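Local coordinates for 3-keto-5-aminohexanoate cleavage protein (Archaeoglobus fulgidus, PDB 3LOT) that probably cleaves 3-keto-5-aminohexanoate or a related beta-keto acid, using a bound zinc ion, at residues 111-116 against 172-177; 180-185 against 220-225; 197-202 against 230-235. All blocks are in the same frame, centred on the assembly; numbering follows the deposited sequence. Where two conformers were deposited one is given.

Interaction 1. Residues 111-116 against 172-177; sequences IATFNM and ELECYD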
loop_
_atom_site.group_PDB
_atom_site.type_symbol
_atom_site.label_atom_id
_atom_site.label_comp_id
_atom_site.label_asym_id
_atom_site.label_seq_id
_atom_site.Cartn_x
_atom_site.Cartn_y
_atom_site.Cartn_z
ATOM N N ILE D 111 28.822 -17.490 -1.899
ATOM C CA ILE D 111 27.629 -16.773 -2.332
ATOM C C ILE D 111 28.069 -15.893 -3.518
ATOM O O ILE D 111 29.240 -15.454 -3.599
ATOM C CB ILE D 111 27.023 -15.986 -1.121
ATOM C CG1 ILE D 111 25.735 -15.239 -1.497
ATOM C CG2 ILE D 111 28.078 -15.002 -0.481
ATOM C CD1 ILE D 111 24.883 -14.946 -0.322
ATOM N N ALA D 112 27.176 -15.704 -4.473
ATOM C CA ALA D 112 27.439 -14.833 -5.610
ATOM C C ALA D 112 26.139 -14.212 -6.117
ATOM O O ALA D 112 25.055 -14.733 -5.843
ATOM C CB ALA D 112 28.134 -15.544 -6.709
ATOM N N THR D 113 26.234 -13.086 -6.815
ATOM C CA THR D 113 25.006 -12.397 -7.160
ATOM C C THR D 113 24.390 -13.070 -8.390
ATOM O O THR D 113 25.097 -13.676 -9.184
ATOM C CB THR D 113 25.176 -10.860 -7.305
ATOM O OG1 THR D 113 26.067 -10.521 -8.357
ATOM C CG2 THR D 113 25.713 -10.300 -6.030
ATOM N N PHE D 114 23.068 -12.938 -8.500
ATOM C CA PHE D 114 22.212 -13.678 -9.417
ATOM C C PHE D 114 21.084 -12.700 -9.760
ATOM O O PHE D 114 20.085 -12.673 -9.064
ATOM C CB PHE D 114 21.644 -14.900 -8.661
ATOM C CG PHE D 114 21.078 -15.985 -9.529
ATOM C CD1 PHE D 114 19.948 -15.768 -10.271
ATOM C CD2 PHE D 114 21.663 -17.230 -9.541
ATOM C CE1 PHE D 114 19.396 -16.787 -11.024
ATOM C CE2 PHE D 114 21.134 -18.280 -10.273
ATOM C CZ PHE D 114 19.979 -18.081 -11.031
ATOM N N ASN D 115 21.300 -11.899 -10.806
ATOM C CA ASN D 115 20.351 -10.884 -11.310
ATOM C C ASN D 115 19.092 -11.437 -12.027
ATOM O O ASN D 115 19.182 -12.292 -12.929
ATOM C CB ASN D 115 21.118 -9.985 -12.209
ATOM C CG ASN D 115 22.225 -9.289 -11.458
ATOM O OD1 ASN D 115 21.968 -8.288 -10.762
ATOM N ND2 ASN D 115 23.472 -9.821 -11.564
HETATM N N MSE D 116 17.928 -10.972 -11.597
HETATM C CA MSE D 116 16.670 -11.701 -11.887
HETATM C C MSE D 116 15.805 -11.181 -13.030
HETATM O O MSE D 116 14.635 -11.557 -13.125
HETATM C CB MSE D 116 15.839 -11.750 -10.611
HETATM C CG MSE D 116 16.397 -12.619 -9.587
HETATM SE SE MSE D 116 16.360 -14.475 -10.148
HETATM C CE MSE D 116 14.588 -14.632 -10.805
ATOM N N GLU D 172 22.432 -15.029 -4.446
ATOM C CA GLU D 172 21.863 -13.826 -3.883
ATOM C C GLU D 172 21.136 -13.166 -5.032
ATOM O O GLU D 172 21.773 -12.718 -5.974
ATOM C CB GLU D 172 22.942 -12.906 -3.356
ATOM C CG GLU D 172 22.366 -11.615 -2.794
ATOM C CD GLU D 172 23.387 -10.733 -2.148
ATOM O OE1 GLU D 172 24.038 -9.982 -2.879
ATOM O OE2 GLU D 172 23.470 -10.725 -0.912
ATOM N N LEU D 173 19.810 -13.061 -4.910
ATOM C CA LEU D 173 18.946 -12.868 -6.064
ATOM C C LEU D 173 18.631 -11.399 -6.139
ATOM O O LEU D 173 17.849 -10.909 -5.353
ATOM C CB LEU D 173 17.676 -13.688 -5.892
ATOM C CG LEU D 173 17.882 -15.223 -5.750
ATOM C CD1 LEU D 173 16.617 -15.833 -5.210
ATOM C CD2 LEU D 173 18.250 -15.828 -7.105
ATOM N N GLU D 174 19.225 -10.727 -7.106
ATOM C CA GLU D 174 19.172 -9.280 -7.159
ATOM C C GLU D 174 17.888 -8.936 -7.885
ATOM O O GLU D 174 17.639 -9.469 -8.984
ATOM C CB GLU D 174 20.371 -8.723 -7.918
ATOM C CG GLU D 174 21.716 -9.390 -7.581
ATOM C CD GLU D 174 22.130 -9.262 -6.126
ATOM O OE1 GLU D 174 21.640 -8.350 -5.421
ATOM O OE2 GLU D 174 22.954 -10.099 -5.683
ATOM N N CYS D 175 17.058 -8.133 -7.237
ATOM C CA CYS D 175 15.824 -7.660 -7.814
ATOM C C CYS D 175 15.746 -6.138 -7.863
ATOM O O CYS D 175 15.844 -5.483 -6.839
ATOM C CB CYS D 175 14.624 -8.156 -7.024
ATOM S SG CYS D 175 14.507 -9.995 -6.982
ATOM N N TYR D 176 15.533 -5.616 -9.067
ATOM C CA TYR D 176 15.520 -4.172 -9.337
ATOM C C TYR D 176 14.122 -3.630 -9.649
ATOM O O TYR D 176 13.979 -2.444 -10.018
ATOM C CB TYR D 176 16.412 -3.818 -10.531
ATOM C CG TYR D 176 17.880 -4.134 -10.399
ATOM C CD1 TYR D 176 18.335 -5.436 -10.542
ATOM C CD2 TYR D 176 18.809 -3.122 -10.210
ATOM C CE1 TYR D 176 19.702 -5.745 -10.465
ATOM C CE2 TYR D 176 20.163 -3.401 -10.114
ATOM C CZ TYR D 176 20.608 -4.718 -10.252
ATOM O OH TYR D 176 21.946 -4.999 -10.136
ATOM N N ASP D 177 13.101 -4.496 -9.563
ATOM C CA ASP D 177 11.727 -4.103 -9.883
ATOM C C ASP D 177 10.763 -5.203 -9.385
ATOM O O ASP D 177 11.174 -6.328 -9.072
ATOM C CB ASP D 177 11.570 -3.956 -11.404
ATOM C CG ASP D 177 10.644 -2.839 -11.814
ATOM O OD1 ASP D 177 9.730 -2.408 -11.053
ATOM O OD2 ASP D 177 10.833 -2.387 -12.971
#

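Interaction 2. Residues 180-185 against 220-225; sequences QIYNTA and KQTADR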
loop_
_atom_site.group_PDB
_atom_site.type_symbol
_atom_site.label_atom_id
_atom_site.label_comp_id
_atom_site.label_asym_id
_atom_site.label_seq_id
_atom_site.Cartn_x
_atom_site.Cartn_y
_atom_site.Cartn_z
ATOM N N GLN D 180 10.632 -8.481 -11.316
ATOM C CA GLN D 180 11.768 -9.366 -11.000
ATOM C C GLN D 180 11.549 -10.203 -9.730
ATOM O O GLN D 180 12.086 -11.321 -9.591
ATOM C CB GLN D 180 13.062 -8.533 -10.891
ATOM C CG GLN D 180 13.434 -7.858 -12.235
ATOM C CD GLN D 180 14.844 -7.305 -12.290
ATOM O OE1 GLN D 180 15.616 -7.383 -11.329
ATOM N NE2 GLN D 180 15.190 -6.726 -13.432
ATOM N N ILE D 181 10.730 -9.696 -8.814
ATOM C CA ILE D 181 10.270 -10.538 -7.702
ATOM C C ILE D 181 9.305 -11.605 -8.243
ATOM O O ILE D 181 9.362 -12.774 -7.876
ATOM C CB ILE D 181 9.620 -9.723 -6.598
ATOM C CG1 ILE D 181 10.588 -8.581 -6.150
ATOM C CG2 ILE D 181 9.200 -10.659 -5.471
ATOM C CD1 ILE D 181 10.172 -7.829 -4.849
ATOM N N TYR D 182 8.435 -11.195 -9.149
ATOM C CA TYR D 182 7.573 -12.119 -9.873
ATOM C C TYR D 182 8.406 -13.164 -10.589
ATOM O O TYR D 182 8.068 -14.350 -10.515
ATOM C CB TYR D 182 6.630 -11.406 -10.836
ATOM C CG TYR D 182 5.283 -11.012 -10.202
ATOM C CD1 TYR D 182 4.209 -11.945 -10.114
ATOM C CD2 TYR D 182 5.101 -9.776 -9.665
ATOM C CE1 TYR D 182 3.006 -11.617 -9.528
ATOM C CE2 TYR D 182 3.913 -9.434 -9.062
ATOM C CZ TYR D 182 2.849 -10.340 -9.021
ATOM O OH TYR D 182 1.648 -9.966 -8.459
ATOM N N ASN D 183 9.467 -12.714 -11.284
ATOM C CA ASN D 183 10.380 -13.661 -11.935
ATOM C C ASN D 183 10.970 -14.646 -10.890
ATOM O O ASN D 183 11.045 -15.871 -11.139
ATOM C CB ASN D 183 11.526 -12.976 -12.687
ATOM C CG ASN D 183 11.074 -12.112 -13.887
ATOM O OD1 ASN D 183 9.889 -12.090 -14.270
ATOM N ND2 ASN D 183 12.046 -11.350 -14.466
ATOM N N THR D 184 11.395 -14.096 -9.739
ATOM C CA THR D 184 11.947 -14.903 -8.655
ATOM C C THR D 184 10.977 -15.986 -8.144
ATOM O O THR D 184 11.371 -17.168 -7.992
ATOM C CB THR D 184 12.464 -14.008 -7.535
ATOM O OG1 THR D 184 13.470 -13.133 -8.080
ATOM C CG2 THR D 184 12.994 -14.845 -6.358
ATOM N N ALA D 185 9.718 -15.594 -7.925
ATOM C CA ALA D 185 8.665 -16.527 -7.515
ATOM C C ALA D 185 8.503 -17.652 -8.512
ATOM O O ALA D 185 8.415 -18.813 -8.143
ATOM C CB ALA D 185 7.336 -15.830 -7.339
ATOM N N LYS D 220 9.077 -5.540 -0.695
ATOM C CA LYS D 220 9.134 -6.537 0.363
ATOM C C LYS D 220 7.795 -7.251 0.481
ATOM O O LYS D 220 7.753 -8.467 0.617
ATOM C CB LYS D 220 9.579 -5.897 1.705
ATOM C CG LYS D 220 9.707 -6.905 2.884
ATOM C CD LYS D 220 8.494 -6.988 3.735
ATOM C CE LYS D 220 8.747 -7.888 4.985
ATOM N NZ LYS D 220 7.570 -7.928 5.882
ATOM N N GLN D 221 6.708 -6.490 0.437
ATOM C CA GLN D 221 5.345 -7.070 0.499
ATOM C C GLN D 221 5.059 -7.987 -0.686
ATOM O O GLN D 221 4.369 -9.004 -0.545
ATOM C CB GLN D 221 4.295 -5.975 0.556
ATOM C CG GLN D 221 4.294 -5.197 1.837
ATOM C CD GLN D 221 3.317 -4.012 1.774
ATOM O OE1 GLN D 221 2.997 -3.526 0.680
ATOM N NE2 GLN D 221 2.860 -3.517 2.963
ATOM N N THR D 222 5.608 -7.661 -1.857
ATOM C CA THR D 222 5.452 -8.554 -3.016
ATOM C C THR D 222 6.155 -9.888 -2.762
ATOM O O THR D 222 5.609 -10.957 -3.044
ATOM C CB THR D 222 5.956 -7.893 -4.329
ATOM O OG1 THR D 222 5.234 -6.682 -4.536
ATOM C CG2 THR D 222 5.784 -8.826 -5.539
ATOM N N ALA D 223 7.374 -9.828 -2.241
ATOM C CA ALA D 223 8.117 -11.051 -1.892
ATOM C C ALA D 223 7.371 -11.886 -0.825
ATOM O O ALA D 223 7.245 -13.117 -0.956
ATOM C CB ALA D 223 9.553 -10.699 -1.421
ATOM N N ASP D 224 6.868 -11.232 0.213
ATOM C CA ASP D 224 6.069 -11.935 1.229
ATOM C C ASP D 224 4.904 -12.695 0.592
ATOM O O ASP D 224 4.672 -13.889 0.893
ATOM C CB ASP D 224 5.492 -10.958 2.259
ATOM C CG ASP D 224 6.506 -10.413 3.251
ATOM O OD1 ASP D 224 7.659 -10.902 3.322
ATOM O OD2 ASP D 224 6.118 -9.468 4.013
ATOM N N ARG D 225 4.180 -12.036 -0.304
ATOM C CA ARG D 225 2.948 -12.590 -0.802
ATOM C C ARG D 225 3.159 -13.638 -1.895
ATOM O O ARG D 225 2.350 -14.533 -2.032
ATOM C CB ARG D 225 2.068 -11.478 -1.343
ATOM C CG ARG D 225 0.677 -11.906 -1.680
ATOM C CD ARG D 225 -0.107 -10.707 -2.203
ATOM N NE ARG D 225 0.565 -10.060 -3.331
ATOM C CZ ARG D 225 0.442 -10.454 -4.619
ATOM N NH1 ARG D 225 -0.300 -11.522 -4.956
ATOM N NH2 ARG D 225 1.080 -9.798 -5.565
HETATM O O HOH W 1 -0.121 -12.292 -8.064
#

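Interaction 3. Residues 197-202 against 230-235; sequences LRLQFI and ENYTWS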
loop_
_atom_site.group_PDB
_atom_site.type_symbol
_atom_site.label_atom_id
_atom_site.label_comp_id
_atom_site.label_asym_id
_atom_site.label_seq_id
_atom_site.Cartn_x
_atom_site.Cartn_y
_atom_site.Cartn_z
ATOM N N LEU D 197 15.395 -18.589 0.076
ATOM C CA LEU D 197 16.000 -17.728 -0.894
ATOM C C LEU D 197 16.635 -16.534 -0.182
ATOM O O LEU D 197 16.232 -16.150 0.915
ATOM C CB LEU D 197 14.954 -17.231 -1.887
ATOM C CG LEU D 197 14.037 -18.281 -2.549
ATOM C CD1 LEU D 197 13.091 -17.554 -3.472
ATOM C CD2 LEU D 197 14.806 -19.348 -3.292
ATOM N N ARG D 198 17.652 -15.985 -0.812
ATOM C CA ARG D 198 18.256 -14.731 -0.395
ATOM C C ARG D 198 18.016 -13.704 -1.472
ATOM O O ARG D 198 18.552 -13.832 -2.555
ATOM C CB ARG D 198 19.751 -14.935 -0.164
ATOM C CG ARG D 198 20.510 -13.676 0.276
ATOM C CD ARG D 198 19.947 -13.046 1.500
ATOM N NE ARG D 198 20.859 -12.018 2.009
ATOM C CZ ARG D 198 20.676 -11.320 3.135
ATOM N NH1 ARG D 198 19.641 -11.548 3.898
ATOM N NH2 ARG D 198 21.555 -10.386 3.507
ATOM N N LEU D 199 17.253 -12.659 -1.152
ATOM C CA LEU D 199 16.930 -11.594 -2.114
ATOM C C LEU D 199 17.612 -10.290 -1.728
ATOM O O LEU D 199 17.745 -9.950 -0.563
ATOM C CB LEU D 199 15.398 -11.291 -2.188
ATOM C CG LEU D 199 14.286 -12.337 -2.383
ATOM C CD1 LEU D 199 13.063 -11.767 -3.163
ATOM C CD2 LEU D 199 14.765 -13.574 -3.035
ATOM N N GLN D 200 17.969 -9.507 -2.721
ATOM C CA GLN D 200 18.414 -8.178 -2.478
ATOM C C GLN D 200 17.613 -7.209 -3.345
ATOM O O GLN D 200 17.474 -7.389 -4.556
ATOM C CB GLN D 200 19.878 -8.105 -2.765
ATOM C CG GLN D 200 20.511 -6.742 -2.549
ATOM C CD GLN D 200 21.851 -6.906 -1.921
ATOM O OE1 GLN D 200 22.051 -6.534 -0.780
ATOM N NE2 GLN D 200 22.765 -7.555 -2.641
ATOM N N PHE D 201 17.056 -6.215 -2.705
ATOM C CA PHE D 201 16.208 -5.263 -3.372
ATOM C C PHE D 201 17.095 -4.063 -3.687
ATOM O O PHE D 201 17.748 -3.554 -2.772
ATOM C CB PHE D 201 15.086 -4.843 -2.446
ATOM C CG PHE D 201 14.194 -5.976 -1.971
ATOM C CD1 PHE D 201 13.874 -7.033 -2.780
ATOM C CD2 PHE D 201 13.596 -5.907 -0.716
ATOM C CE1 PHE D 201 12.995 -8.015 -2.338
ATOM C CE2 PHE D 201 12.732 -6.907 -0.285
ATOM C CZ PHE D 201 12.451 -7.957 -1.092
ATOM N N ILE D 202 17.182 -3.670 -4.963
ATOM C CA ILE D 202 18.077 -2.584 -5.404
ATOM C C ILE D 202 17.254 -1.408 -5.936
ATOM O O ILE D 202 16.495 -1.531 -6.913
ATOM C CB ILE D 202 19.083 -3.052 -6.443
ATOM C CG1 ILE D 202 19.845 -4.309 -5.897
ATOM C CG2 ILE D 202 20.079 -1.923 -6.790
ATOM C CD1 ILE D 202 21.137 -4.686 -6.657
ATOM N N GLU D 230 8.348 -17.091 5.374
ATOM C CA GLU D 230 9.157 -18.150 5.971
ATOM C C GLU D 230 10.170 -18.687 4.932
ATOM O O GLU D 230 11.109 -19.364 5.312
ATOM C CB GLU D 230 8.255 -19.257 6.583
ATOM N N ASN D 231 10.028 -18.304 3.646
ATOM C CA ASN D 231 10.846 -18.880 2.589
ATOM C C ASN D 231 12.002 -17.999 2.098
ATOM O O ASN D 231 12.746 -18.421 1.231
ATOM C CB ASN D 231 9.961 -19.295 1.409
ATOM C CG ASN D 231 9.013 -20.428 1.749
ATOM O OD1 ASN D 231 7.874 -20.474 1.266
ATOM N ND2 ASN D 231 9.461 -21.336 2.562
ATOM N N TYR D 232 12.186 -16.784 2.636
ATOM C CA TYR D 232 13.312 -15.942 2.178
ATOM C C TYR D 232 13.847 -15.017 3.255
ATOM O O TYR D 232 13.178 -14.774 4.245
ATOM C CB TYR D 232 12.953 -15.128 0.937
ATOM C CG TYR D 232 12.149 -13.874 1.217
ATOM C CD1 TYR D 232 10.795 -13.949 1.585
ATOM C CD2 TYR D 232 12.715 -12.620 1.089
ATOM C CE1 TYR D 232 10.059 -12.812 1.825
ATOM C CE2 TYR D 232 11.973 -11.454 1.339
ATOM C CZ TYR D 232 10.646 -11.562 1.710
ATOM O OH TYR D 232 9.897 -10.440 1.988
ATOM N N THR D 233 15.081 -14.545 3.052
ATOM C CA THR D 233 15.610 -13.382 3.768
ATOM C C THR D 233 16.008 -12.323 2.721
ATOM O O THR D 233 16.161 -12.625 1.530
ATOM C CB THR D 233 16.797 -13.725 4.706
ATOM O OG1 THR D 233 17.974 -14.001 3.934
ATOM C CG2 THR D 233 16.461 -14.914 5.610
ATOM N N TRP D 234 16.149 -11.083 3.157
ATOM C CA TRP D 234 16.393 -9.988 2.214
ATOM C C TRP D 234 17.318 -8.908 2.750
ATOM O O TRP D 234 17.418 -8.677 3.953
ATOM C CB TRP D 234 15.079 -9.353 1.755
ATOM C CG TRP D 234 14.283 -8.704 2.860
ATOM C CD1 TRP D 234 13.510 -9.328 3.794
ATOM C CD2 TRP D 234 14.168 -7.302 3.115
ATOM N NE1 TRP D 234 12.944 -8.395 4.643
ATOM C CE2 TRP D 234 13.314 -7.144 4.227
ATOM C CE3 TRP D 234 14.703 -6.178 2.517
ATOM C CZ2 TRP D 234 13.019 -5.895 4.771
ATOM C CZ3 TRP D 234 14.350 -4.942 3.001
ATOM C CH2 TRP D 234 13.525 -4.816 4.147
ATOM N N SER D 235 17.991 -8.276 1.805
ATOM C CA SER D 235 18.830 -7.115 2.017
ATOM C C SER D 235 18.359 -6.056 1.053
ATOM O O SER D 235 17.592 -6.315 0.110
ATOM C CB SER D 235 20.299 -7.493 1.724
ATOM O OG SER D 235 21.210 -6.418 1.970
HETATM O O HOH W 2 18.309 -16.540 2.866
#

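Interaction 1. Residues 111-116 against 172-177
E174 N donates to F114 O where strand 111-115 runs parallel to strand 170-175, two adjacent strands of the TIM barrel to which this family belongs. The segment axes approach to 4.5 Å and diverge by 37°. Four backbone hydrogen bonds form the ladder. E172 N binds A112 O at 3.0 Å, F114 N makes a weak bond to E172 O, E174 N reaches F114 O at 2.9 Å, and M116 N reaches E174 O.

The polar side chains T113, N115, E172 and E174 share the face toward the metal site. T113 comes within about 3 Å, side chain to side chain, of the zinc ligand H50. N115 CG stands anti to its carbonyl carbon, and the turn at chi2 (-80°) carries OD1 to the edge of the Y176 ring, in its plane, where Y176 OH gives it a weak hydrogen bond of 3.3 Å. The planes of amide and ring differ by 29°. N115 ND2 and T113 OG1 both hydrogen-bond to an unidentified molecule, probably from the crystallisation liquor, beside the zinc site, while E174 OE1 pairs with Q200. An alanine at N115 would probably leave Y176 OH without this acceptor and that molecule without one of its donors.

On the other face the F114 and L173 side chains lie alongside each other, pointing the same way, beneath helices 154-166 and 178-189. L173 CD2 lies 3.6 Å from F114 CD1 and 3.8 Å from the selenium, SE, of M116.

Interaction 2. Residues 180-185 against 220-225
I181 sets its CG2 methyl against the backbone of the opposing helix, 3.8 Å from A223 CA, and meets T222 CG2 at 3.9 Å. That branch stands anti to the I181 backbone N, and the near approach takes place between helix segments whose axes lie 9.7 Å apart and run only 19° from parallel.

One residue on, Y182 crosses T222 at about a right angle, its CE2 4.0 Å from T222 CG2; the T222 hydroxyl turns back to F218 O in its own helix. The phenol oxygen then accepts a hydrogen bond from R225: NH2 to OH is 3.0 Å, and the oxygen lies only 4° out of the guanidinium plane, although ring and guanidinium planes are 56° apart. Water 1, 2.9 Å from Y182 OH, also accepts from R225 NH1. R225 was modelled in two conformers, so the permanence of this bridge is doubtful. D215 of a second subunit makes a weak bond to Y182 OH, which places the polar end of the contact at a subunit interface.

Beyond Y182, T184 packs on L197 and L199 of the sheet beneath, and A185 on L226. Two nearly parallel helices, packed side by side outside a parallel sheet, are typical of the outer layer of a TIM barrel.

Interaction 3. Residues 197-202 against 230-235
F201 lays its CE2 over one face of the W234 indole, 3.2 Å above the plane but displaced toward the rim. The planes are inclined by 30° and the centroids of the F201 ring and the W234 six-membered ring are 5.3 Å apart, so this is a slid pair with little overlap; its nearest atoms are F201 CD2 and W234 CE3, at 3.4 Å. L199 and Y232 meet on the same face at about a right angle, L199 CG 3.8 Å from Y232 CD2, and Y232 OH continues to D224 of the helix above.

These strands are the two parallel arms of a beta-alpha-beta unit in the barrel, with helix 213-226 between them. Five backbone hydrogen bonds form the ladder, from L197 N to N231 O at one end to F201 N to S235 O at the other, among them L199 N to T233 O at 2.9 Å.

The opposite face is polar. The R198 chain bends at chi2 (56°), which sets CD 3.3 Å from T233 OG1; NH1 donates to that oxygen, which lies 16° out of the guanidinium plane, at 3.0 Å, while also forming a salt bridge with D256. S235 CB packs over one guanidinium face. S235 OG donates to Q200 OE1 at 2.9 Å. Water 2 joins L197 O to T233 OG1.

From the N terminus, interaction 1 comes first: the chain leaves strand 111-115, passes through helices 137-144 and 154-166, and closes the loop by returning on strand 170-175. Helix 178-189 follows directly and opens interaction 2, which closes only when helix 213-226 arrives. Interaction 3 begins between those helices, on strand 197-203, and ends beyond the second, on strand 232-238, so interactions 2 and 3 cross, while interaction 1 precedes both. Strands 170-175 and 197-203 are sheet neighbours, with L173 N to R198 O at 2.8 Å, which joins interactions 1 and 3 into four consecutive barrel strands. Interaction 2 ties together helices 178-189 and 213-226 outside them, and N183 ND2 reaches M116 O.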